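Local coordinates for protein apical membrane antigen AMA1 (PDB 4YIV) that takes part, as the full-length protein, in host-cell invasion by Toxoplasma gondii as a component of the moving junction, the ring formed between parasite and host plasma membranes, at residues A[23-28]-A[319-323]; A[232-238]-A[329-333]; A[58-62]-A[227-231]. All blocks are in the same frame, centred on the assembly; numbering follows the deposited sequence.

Contact 1. Residues A[23-28]-A[319-323]; sequences FMERFN and VPDCL. With CO (cobalt (II) ion), chain I; NAG (2-acetamido-2-deoxy-beta-D-glucopyranose), chain B.
With CG placed anti to its own carbonyl carbon (chi1 -70°) and two further bends at chi2 and chi3, the Met-24 side chain curls from helix 18-25 onto the backbone of residues 320-323. This is helix-on-strand packing in an engineered AMA1 fragment lacking the DII loop, where edge strand 322-326 of the three-stranded antiparallel sheet begins: the backbones of Asp-321 and Cys-322 both bond to Gly-239, a classic beta bulge. The methyl CE of Met-24 lies 3.6 Å from Cys-322 N, while its sulfur runs beside Leu-323, SD to CG 3.9 Å, the two side chains lying alongside and pointing opposite ways. Leu-323 CD1 also meets the edge of the Phe-23 ring. In the turn that follows, CB of Phe-27 rests on Pro-320 CG at 3.8 Å.

No direct hydrogen bond joins the segments. Instead a water donates to Met-24 O and to Pro-320 O, 2.7 Å from each, and so satisfies two carbonyls at once. At the two ends of the type I turn from Glu-25 to Asn-28 sit a metal ligand and a glycosylated asparagine. Glu-25 OE1 binds a cobalt ion that His-31 also ligates. Asn-28, whose OD1 is held by the backbone N of His-31, carries an N-linked sugar; the acetamido methyl C8 of that NAG sits 3.4 Å from Val-319 CG1.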
loop_
_atom_site.group_PDB
_atom_site.type_symbol
_atom_site.label_atom_id
_atom_site.label_comp_id
_atom_site.label_asym_id
_atom_site.label_seq_id
_atom_site.Cartn_x
_atom_site.Cartn_y
_atom_site.Cartn_z
ATOM N N PHE A 23 -1.997 6.278 -17.774
ATOM C CA PHE A 23 -1.584 6.941 -16.549
ATOM C C PHE A 23 -2.649 6.769 -15.476
ATOM O O PHE A 23 -2.334 6.400 -14.339
ATOM C CB PHE A 23 -1.309 8.422 -16.802
ATOM C CG PHE A 23 -1.150 9.246 -15.546
ATOM C CD1 PHE A 23 0.043 9.254 -14.839
ATOM C CD2 PHE A 23 -2.203 10.014 -15.084
ATOM C CE1 PHE A 23 0.176 10.012 -13.681
ATOM C CE2 PHE A 23 -2.083 10.785 -13.937
ATOM C CZ PHE A 23 -0.898 10.784 -13.231
ATOM N N MET A 24 -3.907 7.001 -15.842
ATOM C CA MET A 24 -5.004 6.908 -14.882
ATOM C C MET A 24 -5.257 5.496 -14.378
ATOM O O MET A 24 -5.802 5.328 -13.279
ATOM C CB MET A 24 -6.295 7.445 -15.482
ATOM C CG MET A 24 -6.307 8.943 -15.695
ATOM S SD MET A 24 -6.028 9.929 -14.216
ATOM C CE MET A 24 -7.495 9.494 -13.285
ATOM N N GLU A 25 -4.899 4.491 -15.179
ATOM C CA GLU A 25 -5.011 3.086 -14.770
ATOM C C GLU A 25 -4.302 2.790 -13.432
ATOM O O GLU A 25 -4.772 1.988 -12.629
ATOM C CB GLU A 25 -4.421 2.171 -15.855
ATOM C CG GLU A 25 -5.427 1.651 -16.867
ATOM C CD GLU A 25 -5.990 0.273 -16.514
ATOM O OE1 GLU A 25 -5.220 -0.702 -16.443
ATOM O OE2 GLU A 25 -7.217 0.151 -16.331
ATOM N N ARG A 26 -3.197 3.470 -13.169
ATOM C CA ARG A 26 -2.414 3.161 -11.985
ATOM C C ARG A 26 -3.190 3.409 -10.698
ATOM O O ARG A 26 -2.771 2.952 -9.622
ATOM C CB ARG A 26 -1.112 3.959 -11.979
ATOM C CG ARG A 26 -1.254 5.400 -11.669
ATOM C CD ARG A 26 0.033 6.168 -11.934
ATOM N NE ARG A 26 0.620 5.816 -13.222
ATOM C CZ ARG A 26 1.788 6.263 -13.672
ATOM N NH1 ARG A 26 2.521 7.109 -12.938
ATOM N NH2 ARG A 26 2.205 5.859 -14.868
ATOM N N PHE A 27 -4.306 4.127 -10.795
ATOM C CA PHE A 27 -5.072 4.458 -9.606
ATOM C C PHE A 27 -6.178 3.470 -9.325
ATOM O O PHE A 27 -6.879 3.594 -8.321
ATOM C CB PHE A 27 -5.646 5.854 -9.731
ATOM C CG PHE A 27 -4.593 6.916 -9.801
ATOM C CD1 PHE A 27 -3.763 7.140 -8.729
ATOM C CD2 PHE A 27 -4.395 7.655 -10.967
ATOM C CE1 PHE A 27 -2.773 8.101 -8.784
ATOM C CE2 PHE A 27 -3.410 8.614 -11.031
ATOM C CZ PHE A 27 -2.601 8.846 -9.946
ATOM N N ASN A 28 -6.368 2.503 -10.205
ATOM C CA ASN A 28 -7.424 1.513 -10.037
ATOM C C ASN A 28 -6.960 0.323 -9.239
ATOM O O ASN A 28 -6.526 -0.627 -9.769
ATOM C CB ASN A 28 -8.034 1.078 -11.372
ATOM C CG ASN A 28 -9.313 0.276 -11.195
ATOM O OD1 ASN A 28 -9.579 -0.225 -10.126
ATOM N ND2 ASN A 28 -10.117 0.183 -12.242
ATOM N N VAL A 319 -13.140 4.758 -7.723
ATOM C CA VAL A 319 -11.905 4.746 -8.495
ATOM C C VAL A 319 -11.890 5.986 -9.390
ATOM O O VAL A 319 -12.843 6.233 -10.131
ATOM C CB VAL A 319 -11.782 3.471 -9.331
ATOM C CG1 VAL A 319 -10.566 3.538 -10.252
ATOM C CG2 VAL A 319 -11.680 2.256 -8.424
ATOM N N PRO A 320 -10.826 6.796 -9.308
ATOM C CA PRO A 320 -10.848 7.982 -10.171
ATOM C C PRO A 320 -10.704 7.652 -11.671
ATOM O O PRO A 320 -9.991 6.721 -12.088
ATOM C CB PRO A 320 -9.654 8.806 -9.662
ATOM C CG PRO A 320 -8.784 7.871 -8.983
ATOM C CD PRO A 320 -9.640 6.763 -8.434
ATOM N N ASP A 321 -11.413 8.419 -12.494
ATOM C CA ASP A 321 -11.265 8.269 -13.940
ATOM C C ASP A 321 -11.058 9.627 -14.595
ATOM O O ASP A 321 -11.008 9.729 -15.816
ATOM C CB ASP A 321 -12.466 7.506 -14.551
ATOM C CG ASP A 321 -13.780 8.254 -14.456
ATOM O OD1 ASP A 321 -13.809 9.456 -14.108
ATOM O OD2 ASP A 321 -14.807 7.608 -14.742
ATOM N N CYS A 322 -10.904 10.662 -13.773
ATOM C CA CYS A 322 -10.450 11.955 -14.247
ATOM C C CYS A 322 -9.830 12.724 -13.077
ATOM O O CYS A 322 -9.822 12.257 -11.928
ATOM C CB CYS A 322 -11.598 12.751 -14.886
ATOM S SG CYS A 322 -13.017 13.119 -13.794
ATOM N N LEU A 323 -9.299 13.896 -13.390
ATOM C CA LEU A 323 -8.641 14.755 -12.426
ATOM C C LEU A 323 -9.121 16.166 -12.579
ATOM O O LEU A 323 -9.454 16.608 -13.680
ATOM C CB LEU A 323 -7.122 14.744 -12.610
ATOM C CG LEU A 323 -6.388 13.413 -12.545
ATOM C CD1 LEU A 323 -4.917 13.585 -12.929
ATOM C CD2 LEU A 323 -6.544 12.852 -11.140
HETATM CO CO CO I . -5.201 -2.914 -16.436
HETATM C C1 NAG B . -11.489 -0.374 -12.289
HETATM C C2 NAG B . -12.579 0.082 -13.255
HETATM C C3 NAG B . -13.800 -0.823 -13.182
HETATM C C4 NAG B . -13.377 -2.274 -13.345
HETATM C C5 NAG B . -12.300 -2.621 -12.326
HETATM C C6 NAG B . -11.849 -4.068 -12.485
HETATM C C7 NAG B . -12.250 2.481 -13.420
HETATM C C8 NAG B . -12.678 3.832 -12.928
HETATM N N2 NAG B . -12.959 1.451 -12.965
HETATM O O3 NAG B . -14.722 -0.471 -14.219
HETATM O O4 NAG B . -14.510 -3.129 -13.157
HETATM O O5 NAG B . -11.175 -1.755 -12.481
HETATM O O6 NAG B . -11.174 -4.224 -13.738
HETATM O O7 NAG B . -11.312 2.335 -14.187
HETATM O O HOH W 1 -8.357 4.697 -12.603
HETATM O O HOH W 2 -6.944 -2.313 -18.101
HETATM O O HOH W 3 -5.637 -4.362 -17.884
HETATM O O HOH W 4 -3.658 -4.379 -16.261
#

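Contact 2. Residues A[232-238]-A[329-333]; sequences ALRGYRF and AVSYT
Ala-329 opens the strand by accepting a hydrogen bond through its O from Gly-235 N (2.9 Å), at the corner where the other chain segment turns from strand 233-234 into strand 236-242. Its CB lies against CG of Arg-237, whose extended side chain carries its guanidinium on to a salt bridge with Asp-326.

Val-330 pairs with Arg-234 as a non-hydrogen-bonded antiparallel pair. Its CG1, anti to the backbone N (chi1 -178°), packs against Ala-232 CB at 3.8 Å.

Ser-331 makes contacts with both backbone and side chain. Its backbone forms the hydrogen-bonded pair with Leu-233: N to Leu-233 O and O to Leu-233 N are both 2.9 Å and nearly straight. The side chain reaches past the corner to the next strand, where OG donates to Tyr-236 O (2.8 Å), well out of the carbonyl plane, and accepts a weak bond from Phe-238 N. With OG so held, CB lies over the Phe-238 ring, 3.5 Å from its centroid and 7° off the normal, a CH-pi contact.

Tyr-332 meets Ala-232 CB with its ring atom CE1 at 3.5 Å, and its backbone O lies at the edge of the Phe-238 ring, near CE2. Thr-333 finishes the run with CG2 against Phe-238 CE2, the two side chains crossing at about a right angle.

Strand 329-333 is thus paired with edge strand 233-234 of a five-stranded antiparallel sheet, while Ser-331 ties it to the three-stranded sheet beyond: a chain that changes sheets at Gly-235, with strand 329-333 reaching both parts, in this PAN-related fold.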
loop_
_atom_site.group_PDB
_atom_site.type_symbol
_atom_site.label_atom_id
_atom_site.label_comp_id
_atom_site.label_asym_id
_atom_site.label_seq_id
_atom_site.Cartn_x
_atom_site.Cartn_y
_atom_site.Cartn_z
ATOM N N ALA A 232 2.169 9.889 -4.190
ATOM C CA ALA A 232 1.163 10.955 -4.110
ATOM C C ALA A 232 1.147 11.768 -5.422
ATOM O O ALA A 232 2.143 11.830 -6.156
ATOM C CB ALA A 232 1.456 11.850 -2.940
ATOM N N LEU A 233 0.012 12.365 -5.728
ATOM C CA LEU A 233 -0.139 13.142 -6.958
ATOM C C LEU A 233 -0.416 14.592 -6.604
ATOM O O LEU A 233 -1.503 14.948 -6.143
ATOM C CB LEU A 233 -1.264 12.564 -7.832
ATOM C CG LEU A 233 -1.688 13.352 -9.080
ATOM C CD1 LEU A 233 -0.599 13.321 -10.117
ATOM C CD2 LEU A 233 -2.966 12.796 -9.679
ATOM N N ARG A 234 0.585 15.433 -6.838
ATOM C CA ARG A 234 0.528 16.827 -6.434
ATOM C C ARG A 234 -0.228 17.631 -7.473
ATOM O O ARG A 234 -0.053 17.388 -8.664
ATOM C CB ARG A 234 1.953 17.392 -6.260
ATOM C CG ARG A 234 1.998 18.803 -5.722
ATOM C CD ARG A 234 3.410 19.220 -5.332
ATOM N NE ARG A 234 4.327 19.148 -6.466
ATOM C CZ ARG A 234 4.667 20.177 -7.242
ATOM N NH1 ARG A 234 4.185 21.396 -7.014
ATOM N NH2 ARG A 234 5.506 19.982 -8.253
ATOM N N GLY A 235 -1.067 18.568 -7.025
ATOM C CA GLY A 235 -1.674 19.560 -7.907
ATOM C C GLY A 235 -2.948 19.145 -8.620
ATOM O O GLY A 235 -3.423 19.819 -9.540
ATOM N N TYR A 236 -3.534 18.036 -8.190
ATOM C CA TYR A 236 -4.761 17.545 -8.810
ATOM C C TYR A 236 -5.634 16.894 -7.737
ATOM O O TYR A 236 -5.090 16.310 -6.794
ATOM C CB TYR A 236 -4.464 16.529 -9.908
ATOM C CG TYR A 236 -3.783 17.086 -11.152
ATOM C CD1 TYR A 236 -4.523 17.569 -12.232
ATOM C CD2 TYR A 236 -2.402 17.089 -11.256
ATOM C CE1 TYR A 236 -3.885 18.062 -13.380
ATOM C CE2 TYR A 236 -1.765 17.573 -12.391
ATOM C CZ TYR A 236 -2.507 18.060 -13.445
ATOM O OH TYR A 236 -1.851 18.537 -14.558
ATOM N N ARG A 237 -6.957 17.040 -7.889
ATOM C CA ARG A 237 -7.971 16.290 -7.123
ATOM C C ARG A 237 -8.487 15.131 -7.928
ATOM O O ARG A 237 -8.827 15.289 -9.109
ATOM C CB ARG A 237 -9.161 17.168 -6.765
ATOM C CG ARG A 237 -8.839 18.383 -5.985
ATOM C CD ARG A 237 -10.126 19.192 -5.750
ATOM N NE ARG A 237 -9.881 20.400 -4.972
ATOM C CZ ARG A 237 -10.834 21.147 -4.439
ATOM N NH1 ARG A 237 -10.501 22.221 -3.751
ATOM N NH2 ARG A 237 -12.108 20.795 -4.568
ATOM N N PHE A 238 -8.560 13.960 -7.297
ATOM C CA PHE A 238 -9.187 12.817 -7.910
ATOM C C PHE A 238 -10.643 13.176 -8.206
ATOM O O PHE A 238 -11.263 13.928 -7.455
ATOM C CB PHE A 238 -9.148 11.586 -6.984
ATOM C CG PHE A 238 -7.825 10.895 -6.902
ATOM C CD1 PHE A 238 -6.972 10.813 -7.990
ATOM C CD2 PHE A 238 -7.449 10.278 -5.712
ATOM C CE1 PHE A 238 -5.773 10.131 -7.894
ATOM C CE2 PHE A 238 -6.231 9.596 -5.609
ATOM C CZ PHE A 238 -5.404 9.515 -6.690
ATOM N N ALA A 329 -3.888 21.174 -3.868
ATOM C CA ALA A 329 -4.353 19.828 -3.524
ATOM C C ALA A 329 -3.249 18.786 -3.689
ATOM O O ALA A 329 -2.325 18.979 -4.468
ATOM C CB ALA A 329 -5.565 19.454 -4.395
ATOM N N VAL A 330 -3.371 17.674 -2.963
ATOM C CA VAL A 330 -2.574 16.471 -3.220
ATOM C C VAL A 330 -3.513 15.269 -3.079
ATOM O O VAL A 330 -4.223 15.169 -2.062
ATOM C CB VAL A 330 -1.376 16.312 -2.233
ATOM C CG1 VAL A 330 -0.556 15.063 -2.592
ATOM C CG2 VAL A 330 -0.474 17.549 -2.237
ATOM N N SER A 331 -3.507 14.400 -4.089
ATOM C CA SER A 331 -4.276 13.153 -4.084
ATOM C C SER A 331 -3.441 11.958 -3.663
ATOM O O SER A 331 -2.337 11.729 -4.183
ATOM C CB SER A 331 -4.887 12.931 -5.463
ATOM O OG SER A 331 -5.911 13.896 -5.722
ATOM N N TYR A 332 -3.999 11.209 -2.706
ATOM C CA TYR A 332 -3.371 10.078 -2.024
ATOM C C TYR A 332 -4.182 8.819 -2.214
ATOM O O TYR A 332 -5.385 8.885 -2.469
ATOM C CB TYR A 332 -3.263 10.335 -0.520
ATOM C CG TYR A 332 -2.437 11.556 -0.150
ATOM C CD1 TYR A 332 -1.054 11.593 -0.375
ATOM C CD2 TYR A 332 -3.037 12.664 0.408
ATOM C CE1 TYR A 332 -0.305 12.712 -0.031
ATOM C CE2 TYR A 332 -2.292 13.784 0.763
ATOM C CZ TYR A 332 -0.928 13.798 0.537
ATOM O OH TYR A 332 -0.207 14.915 0.888
ATOM N N THR A 333 -3.536 7.672 -2.078
ATOM C CA THR A 333 -4.270 6.433 -1.931
ATOM C C THR A 333 -3.719 5.653 -0.775
ATOM O O THR A 333 -2.613 5.923 -0.258
ATOM C CB THR A 333 -4.214 5.534 -3.198
ATOM O OG1 THR A 333 -2.957 4.861 -3.263
ATOM C CG2 THR A 333 -4.423 6.344 -4.433
#

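Contact 3. Residues A[58-62]-A[227-231]; sequences LCPIW and KCPNQ
The covalent link comes first: Cys-59 and Cys-228 form a disulfide, SG to SG 2.1 Å. Both sulfurs stand anti to their own carbonyl carbons, and the disulfide torsion is near -86°, with Cys-59 CB to Cys-228 CB 3.7 Å. The two segments run in nearly the same direction. An inverse gamma turn centred on Pro-229 lies between the disulfide and Asn-230.

The polar contacts gather on Asn-230 OD1. Trp-62 NE1 donates to it at 3.0 Å with an N-H...O angle of 152°, the oxygen lying slightly out of the indole plane. A water donates to the same OD1 and to Pro-60 O (2.9 Å), so the amide oxygen takes two hydrogens and bridges both ends of 60-62. The other end of the amide, ND2, is held by Phe-224 O, which fixes the rotation of the group.

Packing fills in the rest. Pro-60 sets its CG against Asn-230 OD1 at 3.6 Å and its CD near Cys-228 SG. Over one face of the indole, toward its rim, lies the backbone O of Asn-230.

In the fold, the bridge fastens the loop just after helix 224-227 to the approach to edge strand 61-62 of a five-stranded antiparallel sheet. On that strand's side, Pro-60 and Trp-62 also pack against Ile-211 of strand 210-213 and Leu-133 of helix 132-141.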
loop_
_atom_site.group_PDB
_atom_site.type_symbol
_atom_site.label_atom_id
_atom_site.label_comp_id
_atom_site.label_asym_id
_atom_site.label_seq_id
_atom_site.Cartn_x
_atom_site.Cartn_y
_atom_site.Cartn_z
ATOM N N LEU A 58 -1.255 -7.257 -5.395
ATOM C CA LEU A 58 -0.172 -7.108 -6.362
ATOM C C LEU A 58 0.579 -5.786 -6.259
ATOM O O LEU A 58 1.588 -5.606 -6.947
ATOM C CB LEU A 58 -0.718 -7.260 -7.788
ATOM C CG LEU A 58 -1.445 -8.594 -8.057
ATOM C CD1 LEU A 58 -1.836 -8.670 -9.521
ATOM C CD2 LEU A 58 -0.598 -9.792 -7.714
ATOM N N CYS A 59 0.099 -4.837 -5.469
ATOM C CA CYS A 59 0.810 -3.563 -5.320
ATOM C C CYS A 59 1.529 -3.468 -3.988
ATOM O O CYS A 59 0.999 -3.933 -2.974
ATOM C CB CYS A 59 -0.125 -2.371 -5.420
ATOM S SG CYS A 59 -0.884 -2.137 -7.071
ATOM N N PRO A 60 2.715 -2.830 -3.983
ATOM C CA PRO A 60 3.416 -2.539 -2.723
ATOM C C PRO A 60 2.679 -1.470 -1.935
ATOM O O PRO A 60 2.095 -0.545 -2.515
ATOM C CB PRO A 60 4.788 -2.032 -3.174
ATOM C CG PRO A 60 4.563 -1.471 -4.525
ATOM C CD PRO A 60 3.436 -2.292 -5.156
ATOM N N ILE A 61 2.691 -1.597 -0.615
ATOM C CA ILE A 61 1.965 -0.646 0.221
ATOM C C ILE A 61 2.987 0.193 1.009
ATOM O O ILE A 61 3.646 -0.287 1.940
ATOM C CB ILE A 61 0.976 -1.351 1.183
ATOM C CG1 ILE A 61 0.124 -2.369 0.405
ATOM C CG2 ILE A 61 0.120 -0.296 1.902
ATOM C CD1 ILE A 61 -0.670 -1.795 -0.776
ATOM N N TRP A 62 3.130 1.439 0.564
ATOM C CA TRP A 62 4.218 2.300 0.993
ATOM C C TRP A 62 3.995 2.860 2.387
ATOM O O TRP A 62 3.006 3.521 2.624
ATOM C CB TRP A 62 4.360 3.449 0.007
ATOM C CG TRP A 62 4.766 3.025 -1.390
ATOM C CD1 TRP A 62 4.024 2.338 -2.325
ATOM C CD2 TRP A 62 6.030 3.287 -1.989
ATOM N NE1 TRP A 62 4.787 2.148 -3.488
ATOM C CE2 TRP A 62 6.019 2.722 -3.289
ATOM C CE3 TRP A 62 7.189 3.934 -1.537
ATOM C CZ2 TRP A 62 7.121 2.798 -4.140
ATOM C CZ3 TRP A 62 8.292 4.016 -2.399
ATOM C CH2 TRP A 62 8.243 3.451 -3.677
ATOM N N LYS A 227 1.400 0.037 -12.762
ATOM C CA LYS A 227 0.037 -0.388 -12.472
ATOM C C LYS A 227 -0.457 0.032 -11.108
ATOM O O LYS A 227 -1.633 -0.179 -10.813
ATOM C CB LYS A 227 -0.076 -1.894 -12.584
ATOM C CG LYS A 227 0.141 -2.393 -13.980
ATOM C CD LYS A 227 -0.851 -1.679 -14.934
ATOM C CE LYS A 227 -1.225 -2.486 -16.131
ATOM N NZ LYS A 227 -2.364 -1.787 -16.870
ATOM N N CYS A 228 0.432 0.622 -10.306
ATOM C CA CYS A 228 0.179 0.902 -8.883
ATOM C C CYS A 228 0.425 2.394 -8.598
ATOM O O CYS A 228 1.292 3.021 -9.264
ATOM C CB CYS A 228 1.068 0.002 -8.011
ATOM S SG CYS A 228 0.812 -1.801 -8.225
ATOM N N PRO A 229 -0.384 3.004 -7.689
ATOM C CA PRO A 229 -0.289 4.429 -7.447
ATOM C C PRO A 229 0.778 4.688 -6.393
ATOM O O PRO A 229 0.477 5.083 -5.260
ATOM C CB PRO A 229 -1.688 4.795 -6.968
ATOM C CG PRO A 229 -2.099 3.610 -6.183
ATOM C CD PRO A 229 -1.482 2.410 -6.883
ATOM N N ASN A 230 2.026 4.427 -6.763
ATOM C CA ASN A 230 3.119 4.383 -5.799
ATOM C C ASN A 230 3.365 5.682 -5.058
ATOM O O ASN A 230 3.649 5.684 -3.853
ATOM C CB ASN A 230 4.414 3.967 -6.499
ATOM C CG ASN A 230 4.328 2.563 -7.078
ATOM O OD1 ASN A 230 4.120 1.605 -6.342
ATOM N ND2 ASN A 230 4.459 2.438 -8.394
ATOM N N GLN A 231 3.241 6.784 -5.785
ATOM C CA GLN A 231 3.441 8.120 -5.227
ATOM C C GLN A 231 2.166 8.973 -5.140
ATOM O O GLN A 231 1.208 8.789 -5.896
ATOM C CB GLN A 231 4.473 8.877 -6.064
ATOM C CG GLN A 231 5.911 8.731 -5.553
ATOM C CD GLN A 231 6.373 7.288 -5.512
ATOM O OE1 GLN A 231 6.503 6.670 -4.446
ATOM N NE2 GLN A 231 6.597 6.735 -6.679
HETATM O O HOH W 5 1.529 1.080 -4.787
#

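From the N terminus, helix 18-25 supplies the first half of contact 1, which closes only when the chain returns at 319-323, nearly 300 residues later. Contact 3 opens and closes within that span, joining the start of strand 61-62 to the loop at 227-231. Contact 2 begins afterwards at 232, so the two lie in series; it ends at 329-333, beyond the second half of contact 1, and therefore crosses it. Phe-238 of contact 2 packs against Phe-27, Pro-320 and Leu-323 of contact 1. Pro-229 of contact 3 touches both Phe-27 and Thr-333. Together they tie helix 18-25 to the three-stranded sheet, that sheet to the one holding 329-333, and loop 227-231 to the sheet edged by 61-62.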